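PDB 5CEC: Bd3459 from Bdellovibrio bacteriovorus, which is a predatory endopeptidase of the S13 peptidase family, probably cleaving peptidoglycan as D-Ala-D-Ala carboxypeptidases of that family do, and is bound by the immunity protein Bd3460. Local coordinates for residues A[88-96]-A[106-116]; A[119-130]-A[428-436]. The protein carries 1 engineered substitution. All coordinates share one frame; numbering follows the deposited sequence.

Overall arrangement
Both contacts are largely buried and lie on the same side of the chain's centre, their own centres about 11 Å apart. Contact 1 is local: it closes the hairpin of strands 91-98 and 104-109 within a mixed sheet. Contact 2 joins parts nearly 300 residues apart, laying the segment 428-436 along helix 118-130, which follows that hairpin in sequence and packs against its Leu94 and Ile106. Paired backbone bonds and a histidine-glutamate hydrogen bond dominate contact 1, whereas contact 2 relies on aromatic stacking and one carboxylate that binds a backbone NH. The two meet directly where Arg89 forms a salt bridge with Asp430.

Contact 1 (A[88-96]-A[106-116]); sequences YRFKTKLHV and IHIEGSRDPLF
His95 and Glu109 meet through a side-chain hydrogen bond, NE2 of His95 donating to OE1 of Glu109 over 2.7 Å. The carboxylate and imidazole planes are only 13° apart, and the oxygen offers its anti lone pair to a donor whose ring plane contains it. Glu109 gets there as a fully extended chain, CG anti to the backbone N (chi1 173°), with Lys93 running alongside: CD of Lys93 is 3.6 Å from OE1 of Glu109. His107 approaches the same histidine obliquely, while its own ND1 bonds to Thr140. Beneath these groups the backbones form the antiparallel hairpin of strands 91-98 and 104-109, in which Lys93 with Glu109 and His95 with His107 are hydrogen-bonded pairs, the link from His95 N to His107 O being 2.9 Å long.

On the other face CG of Leu94 lies 3.8 Å from CG2 of Ile106; helix 118-130 packs on both residues, while Ile108 turns to Leu139 and Phe141 of strand 135-141. Beyond the end of strand 104-109, one water links OG1 of Thr92 to the backbone N of Ser111, and a second joins that hydroxyl to OD2 of Asp113. The Phe90 ring is sandwiched: CE2 of Tyr88 lies over one face, and on the opposite face CD of Pro114 makes a CH-pi contact 3.6 Å from the ring centroid, while Ser111 O approaches the edge.

Contact 2 (A[119-130]-A[428-436]); sequences NMSYFLISELNR and PFDKYSYLT
Helix 118-130, which lies against the mixed sheet, is flanked by an irregular segment, 428-436, that leads into the short edge strand 436-437 of that sheet. An aromatic cluster of Phe123, Phe429 and Tyr434 forms the middle of the contact. Phe123 and Phe429 make an offset stack, centroids 4.3 Å apart and planes 8° from parallel, and CB of Phe123 adds a CH-pi contact over the Phe429 face. Phe429 reaches the helix with CG held between its backbone N and carbonyl carbon (chi1 53°). The far face of Phe123 is met by CG of Glu127, one turn on, and Ser433 O comes to the ring edge, 3.4 Å from CE2 of Phe123. SD of Met120 lies obliquely beside Phe429, 3.9 Å from CB of Phe429, and CB of Met120 meets the Pro428 ring.

Farther along the helix, Glu127 turns its bent side chain to the segment. Its OE1 accepts from Leu435 N at 2.8 Å, on the anti side and 17° out of the carboxylate plane. Arg130 grips the same carboxylate side-on: NH2 of Arg130 donates over 2.7 Å to the syn lone pair of Glu127 OE1, and NE donates to OE2. The edge of the Tyr434 ring faces this carboxylate, with CD1 of Tyr434 3.3 Å from OE2 of Glu127. Leu435 packs on Leu128 through CD1 and CD2, respectively, and also reaches Leu235 and Met233 of the sheet. With three donors on its two oxygens, the buried carboxylate is fixed in rotation; the adjacent guanidinium would probably favour its ionised form, so one charged pair also satisfies a backbone NH of the incoming chain.

Contact 1 (A[88-96]-A[106-116])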
loop_
_atom_site.group_PDB
_atom_site.type_symbol
_atom_site.label_atom_id
_atom_site.label_comp_id
_atom_site.label_asym_id
_atom_site.label_seq_id
_atom_site.Cartn_x
_atom_site.Cartn_y
_atom_site.Cartn_z
ATOM N N TYR A 88 3.696 5.524 20.859
ATOM C CA TYR A 88 2.486 5.099 21.586
ATOM C C TYR A 88 2.230 3.607 21.319
ATOM O O TYR A 88 2.383 3.151 20.178
ATOM C CB TYR A 88 1.277 5.900 21.095
ATOM C CG TYR A 88 -0.018 5.525 21.758
ATOM C CD1 TYR A 88 -0.341 6.010 23.015
ATOM C CD2 TYR A 88 -0.937 4.669 21.135
ATOM C CE1 TYR A 88 -1.522 5.672 23.636
ATOM C CE2 TYR A 88 -2.131 4.340 21.738
ATOM C CZ TYR A 88 -2.416 4.829 23.002
ATOM O OH TYR A 88 -3.604 4.504 23.620
ATOM N N ARG A 89 1.797 2.878 22.346
ATOM C CA ARG A 89 1.323 1.513 22.178
ATOM C C ARG A 89 -0.119 1.373 22.662
ATOM O O ARG A 89 -0.511 1.975 23.653
ATOM C CB ARG A 89 2.233 0.554 22.936
ATOM C CG ARG A 89 3.634 0.476 22.370
ATOM C CD ARG A 89 4.581 -0.234 23.301
ATOM N NE ARG A 89 5.935 -0.314 22.784
ATOM C CZ ARG A 89 6.456 -1.355 22.139
ATOM N NH1 ARG A 89 5.718 -2.402 21.790
ATOM N NH2 ARG A 89 7.727 -1.308 21.762
ATOM N N PHE A 90 -0.902 0.591 21.915
ATOM C CA PHE A 90 -2.258 0.274 22.277
ATOM C C PHE A 90 -2.171 -0.841 23.302
ATOM O O PHE A 90 -1.665 -1.926 23.006
ATOM C CB PHE A 90 -3.019 -0.176 21.030
ATOM C CG PHE A 90 -3.220 0.952 20.047
ATOM C CD1 PHE A 90 -2.264 1.262 19.087
ATOM C CD2 PHE A 90 -4.362 1.735 20.111
ATOM C CE1 PHE A 90 -2.437 2.338 18.222
ATOM C CE2 PHE A 90 -4.537 2.824 19.253
ATOM C CZ PHE A 90 -3.580 3.111 18.296
ATOM N N LYS A 91 -2.682 -0.568 24.498
ATOM C CA LYS A 91 -2.486 -1.465 25.667
ATOM C C LYS A 91 -3.771 -2.241 25.918
ATOM O O LYS A 91 -4.638 -1.799 26.692
ATOM C CB LYS A 91 -2.048 -0.645 26.878
ATOM C CG LYS A 91 -0.762 0.104 26.625
ATOM C CD LYS A 91 -0.440 1.056 27.767
ATOM C CE LYS A 91 0.491 2.173 27.327
ATOM N NZ LYS A 91 -0.042 3.002 26.190
ATOM N N THR A 92 -3.924 -3.373 25.229
ATOM C CA THR A 92 -5.095 -4.242 25.423
ATOM C C THR A 92 -4.884 -4.965 26.756
ATOM O O THR A 92 -3.796 -5.487 27.018
ATOM C CB THR A 92 -5.210 -5.248 24.265
ATOM O OG1 THR A 92 -5.315 -4.524 23.035
ATOM C CG2 THR A 92 -6.424 -6.141 24.418
ATOM N N LYS A 93 -5.902 -4.937 27.618
ATOM C CA LYS A 93 -5.802 -5.548 28.932
ATOM C C LYS A 93 -6.660 -6.801 29.011
ATOM O O LYS A 93 -7.775 -6.853 28.497
ATOM C CB LYS A 93 -6.199 -4.527 30.000
ATOM C CG LYS A 93 -5.222 -3.371 30.085
ATOM C CD LYS A 93 -5.681 -2.328 31.100
ATOM C CE LYS A 93 -4.526 -1.403 31.474
ATOM N NZ LYS A 93 -4.873 -0.504 32.604
ATOM N N LEU A 94 -6.099 -7.847 29.585
ATOM C CA LEU A 94 -6.822 -9.077 29.829
ATOM C C LEU A 94 -6.945 -9.202 31.344
ATOM O O LEU A 94 -5.950 -9.213 32.066
ATOM C CB LEU A 94 -6.057 -10.254 29.261
ATOM C CG LEU A 94 -6.345 -10.618 27.800
ATOM C CD1 LEU A 94 -5.857 -9.550 26.869
ATOM C CD2 LEU A 94 -5.693 -11.959 27.507
ATOM N N HIS A 95 -8.159 -9.355 31.808
ATOM C CA HIS A 95 -8.454 -9.559 33.216
ATOM C C HIS A 95 -8.692 -11.041 33.406
ATOM O O HIS A 95 -9.664 -11.558 32.884
ATOM C CB HIS A 95 -9.671 -8.726 33.593
ATOM C CG HIS A 95 -9.464 -7.263 33.387
ATOM N ND1 HIS A 95 -8.983 -6.458 34.392
ATOM C CD2 HIS A 95 -9.619 -6.462 32.302
ATOM C CE1 HIS A 95 -8.892 -5.216 33.955
ATOM N NE2 HIS A 95 -9.267 -5.188 32.688
ATOM N N VAL A 96 -7.755 -11.710 34.077
ATOM C CA VAL A 96 -7.666 -13.174 34.089
ATOM C C VAL A 96 -7.989 -13.707 35.469
ATOM O O VAL A 96 -7.299 -13.337 36.440
ATOM C CB VAL A 96 -6.258 -13.652 33.671
ATOM C CG1 VAL A 96 -6.197 -15.167 33.633
ATOM C CG2 VAL A 96 -5.870 -13.049 32.317
ATOM N N ILE A 106 -11.622 -14.861 31.227
ATOM C CA ILE A 106 -10.848 -13.741 30.721
ATOM C C ILE A 106 -11.774 -12.684 30.183
ATOM O O ILE A 106 -12.606 -12.969 29.330
ATOM C CB ILE A 106 -9.847 -14.139 29.642
ATOM C CG1 ILE A 106 -8.855 -15.162 30.210
ATOM C CG2 ILE A 106 -9.096 -12.908 29.125
ATOM C CD1 ILE A 106 -7.783 -15.597 29.240
ATOM N N HIS A 107 -11.606 -11.453 30.654
ATOM C CA HIS A 107 -12.291 -10.306 30.072
ATOM C C HIS A 107 -11.282 -9.441 29.335
ATOM O O HIS A 107 -10.286 -9.035 29.928
ATOM C CB HIS A 107 -12.994 -9.442 31.116
ATOM C CG HIS A 107 -13.588 -8.179 30.558
ATOM N ND1 HIS A 107 -14.737 -8.169 29.796
ATOM C CD2 HIS A 107 -13.183 -6.890 30.643
ATOM C CE1 HIS A 107 -15.032 -6.921 29.477
ATOM N NE2 HIS A 107 -14.096 -6.132 29.954
ATOM N N ILE A 108 -11.519 -9.170 28.052
ATOM C CA ILE A 108 -10.674 -8.269 27.264
ATOM C C ILE A 108 -11.183 -6.821 27.342
ATOM O O ILE A 108 -12.288 -6.507 26.894
ATOM C CB ILE A 108 -10.574 -8.701 25.798
ATOM C CG1 ILE A 108 -10.011 -10.134 25.678
ATOM C CG2 ILE A 108 -9.694 -7.729 25.037
ATOM C CD1 ILE A 108 -10.059 -10.701 24.278
ATOM N N GLU A 109 -10.388 -5.970 27.971
ATOM C CA GLU A 109 -10.605 -4.549 28.020
ATOM C C GLU A 109 -9.826 -3.972 26.853
ATOM O O GLU A 109 -8.589 -3.901 26.875
ATOM C CB GLU A 109 -10.138 -4.001 29.383
ATOM C CG GLU A 109 -10.160 -2.477 29.467
ATOM C CD GLU A 109 -9.622 -1.932 30.783
ATOM O OE1 GLU A 109 -9.214 -2.726 31.652
ATOM O OE2 GLU A 109 -9.574 -0.691 30.941
ATOM N N GLY A 110 -10.547 -3.613 25.790
ATOM C CA GLY A 110 -9.877 -3.222 24.566
ATOM C C GLY A 110 -9.183 -1.874 24.617
ATOM O O GLY A 110 -9.458 -1.046 25.477
ATOM N N SER A 111 -8.277 -1.681 23.673
ATOM C CA SER A 111 -7.535 -0.461 23.506
ATOM C C SER A 111 -7.825 0.256 22.175
ATOM O O SER A 111 -7.168 1.244 21.867
ATOM C CB SER A 111 -6.030 -0.750 23.566
ATOM O OG SER A 111 -5.664 -1.637 22.531
ATOM N N ARG A 112 -8.721 -0.303 21.356
ATOM C CA ARG A 112 -8.948 0.155 19.979
ATOM C C ARG A 112 -7.709 0.023 19.098
ATOM O O ARG A 112 -7.557 0.688 18.083
ATOM C CB ARG A 112 -9.514 1.575 19.929
ATOM C CG ARG A 112 -10.744 1.754 20.802
ATOM C CD ARG A 112 -11.532 3.015 20.437
ATOM N NE ARG A 112 -12.228 2.858 19.161
ATOM C CZ ARG A 112 -13.391 2.242 18.987
ATOM N NH1 ARG A 112 -14.060 1.721 20.029
ATOM N NH2 ARG A 112 -13.886 2.152 17.753
ATOM N N ASP A 113 -6.854 -0.947 19.441
ATOM C CA ASP A 113 -5.705 -1.310 18.582
ATOM C C ASP A 113 -6.284 -1.514 17.170
ATOM O O ASP A 113 -7.161 -2.363 16.983
ATOM C CB ASP A 113 -5.059 -2.590 19.150
ATOM C CG ASP A 113 -3.874 -3.089 18.372
ATOM O OD1 ASP A 113 -3.666 -2.729 17.197
ATOM O OD2 ASP A 113 -3.132 -3.879 18.992
ATOM N N PRO A 114 -5.749 -0.789 16.177
ATOM C CA PRO A 114 -6.279 -0.833 14.799
ATOM C C PRO A 114 -5.612 -1.851 13.910
ATOM O O PRO A 114 -5.819 -1.838 12.704
ATOM C CB PRO A 114 -5.999 0.586 14.286
ATOM C CG PRO A 114 -4.712 0.915 14.941
ATOM C CD PRO A 114 -4.779 0.305 16.327
ATOM N N LEU A 115 -4.819 -2.738 14.509
ATOM C CA LEU A 115 -4.159 -3.818 13.779
ATOM C C LEU A 115 -4.275 -5.120 14.539
ATOM O O LEU A 115 -3.321 -5.880 14.632
ATOM C CB LEU A 115 -2.706 -3.424 13.475
ATOM C CG LEU A 115 -1.866 -4.327 12.586
ATOM C CD1 LEU A 115 -2.660 -4.789 11.382
ATOM C CD2 LEU A 115 -0.554 -3.663 12.186
ATOM N N PHE A 116 -5.477 -5.393 15.023
ATOM C CA PHE A 116 -5.738 -6.573 15.847
ATOM C C PHE A 116 -6.607 -7.495 15.009
ATOM O O PHE A 116 -7.824 -7.316 14.917
ATOM C CB PHE A 116 -6.374 -6.210 17.190
ATOM C CG PHE A 116 -6.125 -7.203 18.274
ATOM C CD1 PHE A 116 -6.370 -8.545 18.084
ATOM C CD2 PHE A 116 -5.619 -6.812 19.494
ATOM C CE1 PHE A 116 -6.144 -9.471 19.083
ATOM C CE2 PHE A 116 -5.389 -7.746 20.515
ATOM C CZ PHE A 116 -5.642 -9.064 20.291
HETATM O O HOH W 1 -6.092 3.853 22.255
HETATM O O HOH W 2 -7.826 -3.930 21.866
HETATM O O HOH W 3 -3.052 -4.539 21.735
#

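Contact 2 (A[119-130]-A[428-436])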
loop_
_atom_site.group_PDB
_atom_site.type_symbol
_atom_site.label_atom_id
_atom_site.label_comp_id
_atom_site.label_asym_id
_atom_site.label_seq_id
_atom_site.Cartn_x
_atom_site.Cartn_y
_atom_site.Cartn_z
ATOM N N ASN A 119 -2.942 -12.032 13.027
ATOM C CA ASN A 119 -1.566 -12.218 13.511
ATOM C C ASN A 119 -1.396 -11.806 14.968
ATOM O O ASN A 119 -0.711 -12.504 15.743
ATOM C CB ASN A 119 -0.586 -11.530 12.580
ATOM C CG ASN A 119 -0.513 -12.200 11.243
ATOM O OD1 ASN A 119 -0.576 -13.409 11.188
ATOM N ND2 ASN A 119 -0.418 -11.443 10.170
ATOM N N MET A 120 -2.033 -10.709 15.391
ATOM C CA MET A 120 -2.046 -10.386 16.818
ATOM C C MET A 120 -2.740 -11.472 17.652
ATOM O O MET A 120 -2.332 -11.765 18.774
ATOM C CB MET A 120 -2.609 -8.991 17.066
ATOM C CG MET A 120 -2.441 -8.571 18.499
ATOM S SD MET A 120 -0.718 -8.469 18.996
ATOM C CE MET A 120 -0.673 -6.971 19.949
ATOM N N SER A 121 -3.775 -12.075 17.086
ATOM C CA SER A 121 -4.505 -13.148 17.764
ATOM C C SER A 121 -3.601 -14.358 17.940
ATOM O O SER A 121 -3.575 -14.958 19.016
ATOM C CB SER A 121 -5.772 -13.546 16.999
ATOM O OG SER A 121 -6.725 -12.504 17.035
ATOM N N TYR A 122 -2.861 -14.713 16.887
ATOM C CA TYR A 122 -1.897 -15.802 16.994
ATOM C C TYR A 122 -0.863 -15.540 18.072
ATOM O O TYR A 122 -0.514 -16.433 18.836
ATOM C CB TYR A 122 -1.170 -16.030 15.665
ATOM C CG TYR A 122 -1.972 -16.629 14.514
ATOM C CD1 TYR A 122 -3.274 -17.124 14.676
ATOM C CD2 TYR A 122 -1.408 -16.687 13.256
ATOM C CE1 TYR A 122 -3.977 -17.667 13.612
ATOM C CE2 TYR A 122 -2.095 -17.223 12.189
ATOM C CZ TYR A 122 -3.364 -17.716 12.365
ATOM O OH TYR A 122 -4.007 -18.244 11.286
ATOM N N PHE A 123 -0.366 -14.316 18.130
ATOM C CA PHE A 123 0.586 -13.946 19.184
ATOM C C PHE A 123 -0.051 -14.037 20.559
ATOM O O PHE A 123 0.554 -14.576 21.492
ATOM C CB PHE A 123 1.155 -12.561 18.935
ATOM C CG PHE A 123 2.193 -12.146 19.944
ATOM C CD1 PHE A 123 3.454 -12.757 19.987
ATOM C CD2 PHE A 123 1.903 -11.194 20.890
ATOM C CE1 PHE A 123 4.391 -12.397 20.941
ATOM C CE2 PHE A 123 2.846 -10.832 21.846
ATOM C CZ PHE A 123 4.082 -11.439 21.876
ATOM N N LEU A 124 -1.269 -13.542 20.690
ATOM C CA LEU A 124 -1.946 -13.633 21.976
ATOM C C LEU A 124 -2.127 -15.093 22.414
ATOM O O LEU A 124 -1.934 -15.418 23.589
ATOM C CB LEU A 124 -3.290 -12.904 21.959
ATOM C CG LEU A 124 -4.177 -13.039 23.202
ATOM C CD1 LEU A 124 -3.398 -12.659 24.453
ATOM C CD2 LEU A 124 -5.440 -12.236 23.070
ATOM N N ILE A 125 -2.527 -15.945 21.473
ATOM C CA ILE A 125 -2.718 -17.358 21.797
ATOM C C ILE A 125 -1.407 -18.014 22.200
ATOM O O ILE A 125 -1.370 -18.783 23.187
ATOM C CB ILE A 125 -3.452 -18.102 20.674
ATOM C CG1 ILE A 125 -4.879 -17.578 20.555
ATOM C CG2 ILE A 125 -3.474 -19.604 20.925
ATOM C CD1 ILE A 125 -5.551 -17.879 19.249
ATOM N N SER A 126 -0.351 -17.736 21.446
ATOM C CA SER A 126 0.994 -18.185 21.836
ATOM C C SER A 126 1.337 -17.732 23.280
ATOM O O SER A 126 1.827 -18.518 24.099
ATOM C CB SER A 126 2.034 -17.634 20.861
ATOM O OG SER A 126 3.337 -17.883 21.319
ATOM N N GLU A 127 1.041 -16.482 23.586
ATOM C CA GLU A 127 1.303 -15.951 24.922
ATOM C C GLU A 127 0.452 -16.605 25.992
ATOM O O GLU A 127 0.965 -16.893 27.072
ATOM C CB GLU A 127 1.077 -14.439 24.944
ATOM C CG GLU A 127 2.233 -13.685 24.296
ATOM C CD GLU A 127 3.502 -13.881 25.088
ATOM O OE1 GLU A 127 3.614 -13.239 26.141
ATOM O OE2 GLU A 127 4.337 -14.761 24.746
ATOM N N LEU A 128 -0.838 -16.811 25.726
ATOM C CA LEU A 128 -1.687 -17.527 26.681
ATOM C C LEU A 128 -1.082 -18.894 26.964
ATOM O O LEU A 128 -0.936 -19.283 28.137
ATOM C CB LEU A 128 -3.134 -17.638 26.174
ATOM C CG LEU A 128 -3.894 -16.301 26.112
ATOM C CD1 LEU A 128 -5.181 -16.478 25.324
ATOM C CD2 LEU A 128 -4.198 -15.721 27.466
ATOM N N ASN A 129 -0.711 -19.608 25.897
ATOM C CA ASN A 129 -0.080 -20.915 26.077
ATOM C C ASN A 129 1.230 -20.849 26.875
ATOM O O ASN A 129 1.488 -21.709 27.717
ATOM C CB ASN A 129 0.170 -21.606 24.736
ATOM C CG ASN A 129 -1.089 -22.135 24.058
ATOM O OD1 ASN A 129 -0.960 -22.736 22.994
ATOM N ND2 ASN A 129 -2.266 -21.944 24.630
ATOM N N ARG A 130 2.038 -19.819 26.610
ATOM C CA ARG A 130 3.272 -19.616 27.379
ATOM C C ARG A 130 2.982 -19.479 28.876
ATOM O O ARG A 130 3.774 -19.945 29.693
ATOM C CB ARG A 130 4.032 -18.392 26.863
ATOM C CG ARG A 130 5.425 -18.243 27.459
ATOM C CD ARG A 130 6.229 -17.124 26.838
ATOM N NE ARG A 130 5.610 -15.816 27.079
ATOM C CZ ARG A 130 5.782 -15.044 28.157
ATOM N NH1 ARG A 130 6.573 -15.420 29.180
ATOM N NH2 ARG A 130 5.145 -13.874 28.223
ATOM N N PRO A 428 2.335 -6.622 14.041
ATOM C CA PRO A 428 1.433 -5.972 14.982
ATOM C C PRO A 428 1.944 -5.939 16.408
ATOM O O PRO A 428 1.372 -5.247 17.239
ATOM C CB PRO A 428 0.133 -6.809 14.894
ATOM C CG PRO A 428 0.234 -7.531 13.571
ATOM C CD PRO A 428 1.709 -7.808 13.420
ATOM N N PHE A 429 3.025 -6.672 16.666
ATOM C CA PHE A 429 3.620 -6.839 17.990
ATOM C C PHE A 429 5.136 -6.759 17.836
ATOM O O PHE A 429 5.667 -6.937 16.719
ATOM C CB PHE A 429 3.182 -8.180 18.617
ATOM C CG PHE A 429 3.428 -9.368 17.731
ATOM C CD1 PHE A 429 4.649 -10.020 17.735
ATOM C CD2 PHE A 429 2.428 -9.845 16.889
ATOM C CE1 PHE A 429 4.870 -11.080 16.906
ATOM C CE2 PHE A 429 2.646 -10.930 16.061
ATOM C CZ PHE A 429 3.875 -11.541 16.076
ATOM N N ASP A 430 5.836 -6.561 18.950
ATOM C CA ASP A 430 7.297 -6.635 18.955
ATOM C C ASP A 430 7.755 -7.290 20.253
ATOM O O ASP A 430 6.943 -7.853 20.968
ATOM C CB ASP A 430 7.924 -5.265 18.669
ATOM C CG ASP A 430 7.828 -4.300 19.843
ATOM O OD1 ASP A 430 7.174 -4.618 20.861
ATOM O OD2 ASP A 430 8.435 -3.202 19.759
ATOM N N LYS A 431 9.040 -7.171 20.570
ATOM C CA LYS A 431 9.604 -7.807 21.773
ATOM C C LYS A 431 9.123 -7.207 23.106
ATOM O O LYS A 431 9.415 -7.761 24.157
ATOM C CB LYS A 431 11.135 -7.850 21.680
ATOM C CG LYS A 431 11.824 -6.509 21.908
ATOM C CD LYS A 431 13.347 -6.612 21.821
ATOM C CE LYS A 431 13.841 -6.736 20.391
ATOM N NZ LYS A 431 15.317 -6.918 20.325
ATOM N N TYR A 432 8.346 -6.114 23.066
ATOM C CA TYR A 432 7.714 -5.573 24.285
ATOM C C TYR A 432 6.236 -5.889 24.400
ATOM O O TYR A 432 5.573 -5.435 25.326
ATOM C CB TYR A 432 7.997 -4.069 24.425
ATOM C CG TYR A 432 9.476 -3.787 24.520
ATOM C CD1 TYR A 432 10.166 -3.942 25.733
ATOM C CD2 TYR A 432 10.202 -3.415 23.392
ATOM C CE1 TYR A 432 11.531 -3.715 25.805
ATOM C CE2 TYR A 432 11.566 -3.162 23.468
ATOM C CZ TYR A 432 12.220 -3.333 24.669
ATOM O OH TYR A 432 13.567 -3.093 24.745
ATOM N N SER A 433 5.730 -6.723 23.477
ATOM C CA SER A 433 4.320 -7.069 23.444
ATOM C C SER A 433 3.936 -8.263 24.284
ATOM O O SER A 433 2.755 -8.551 24.424
ATOM C CB SER A 433 3.874 -7.337 22.000
ATOM O OG SER A 433 4.036 -6.177 21.181
ATOM N N TYR A 434 4.915 -8.957 24.857
ATOM C CA TYR A 434 4.619 -10.122 25.669
ATOM C C TYR A 434 3.610 -9.792 26.765
ATOM O O TYR A 434 3.640 -8.704 27.347
ATOM C CB TYR A 434 5.878 -10.676 26.299
ATOM C CG TYR A 434 6.898 -11.194 25.306
ATOM C CD1 TYR A 434 6.671 -12.374 24.613
ATOM C CD2 TYR A 434 8.113 -10.534 25.090
ATOM C CE1 TYR A 434 7.602 -12.885 23.742
ATOM C CE2 TYR A 434 9.051 -11.040 24.205
ATOM C CZ TYR A 434 8.780 -12.210 23.521
ATOM O OH TYR A 434 9.694 -12.748 22.663
ATOM N N LEU A 435 2.719 -10.728 27.053
ATOM C CA LEU A 435 1.747 -10.527 28.113
ATOM C C LEU A 435 2.453 -10.358 29.421
ATOM O O LEU A 435 3.207 -11.233 29.827
ATOM C CB LEU A 435 0.851 -11.719 28.312
ATOM C CG LEU A 435 -0.433 -11.923 27.614
ATOM C CD1 LEU A 435 -1.109 -13.206 28.097
ATOM C CD2 LEU A 435 -1.350 -10.713 27.817
ATOM N N THR A 436 2.130 -9.279 30.116
ATOM C CA THR A 436 2.843 -8.938 31.336
ATOM C C THR A 436 1.856 -8.374 32.355
ATOM O O THR A 436 0.880 -7.730 31.984
ATOM C CB THR A 436 3.917 -7.903 31.009
ATOM O OG1 THR A 436 4.646 -8.362 29.859
ATOM C CG2 THR A 436 4.872 -7.745 32.164
#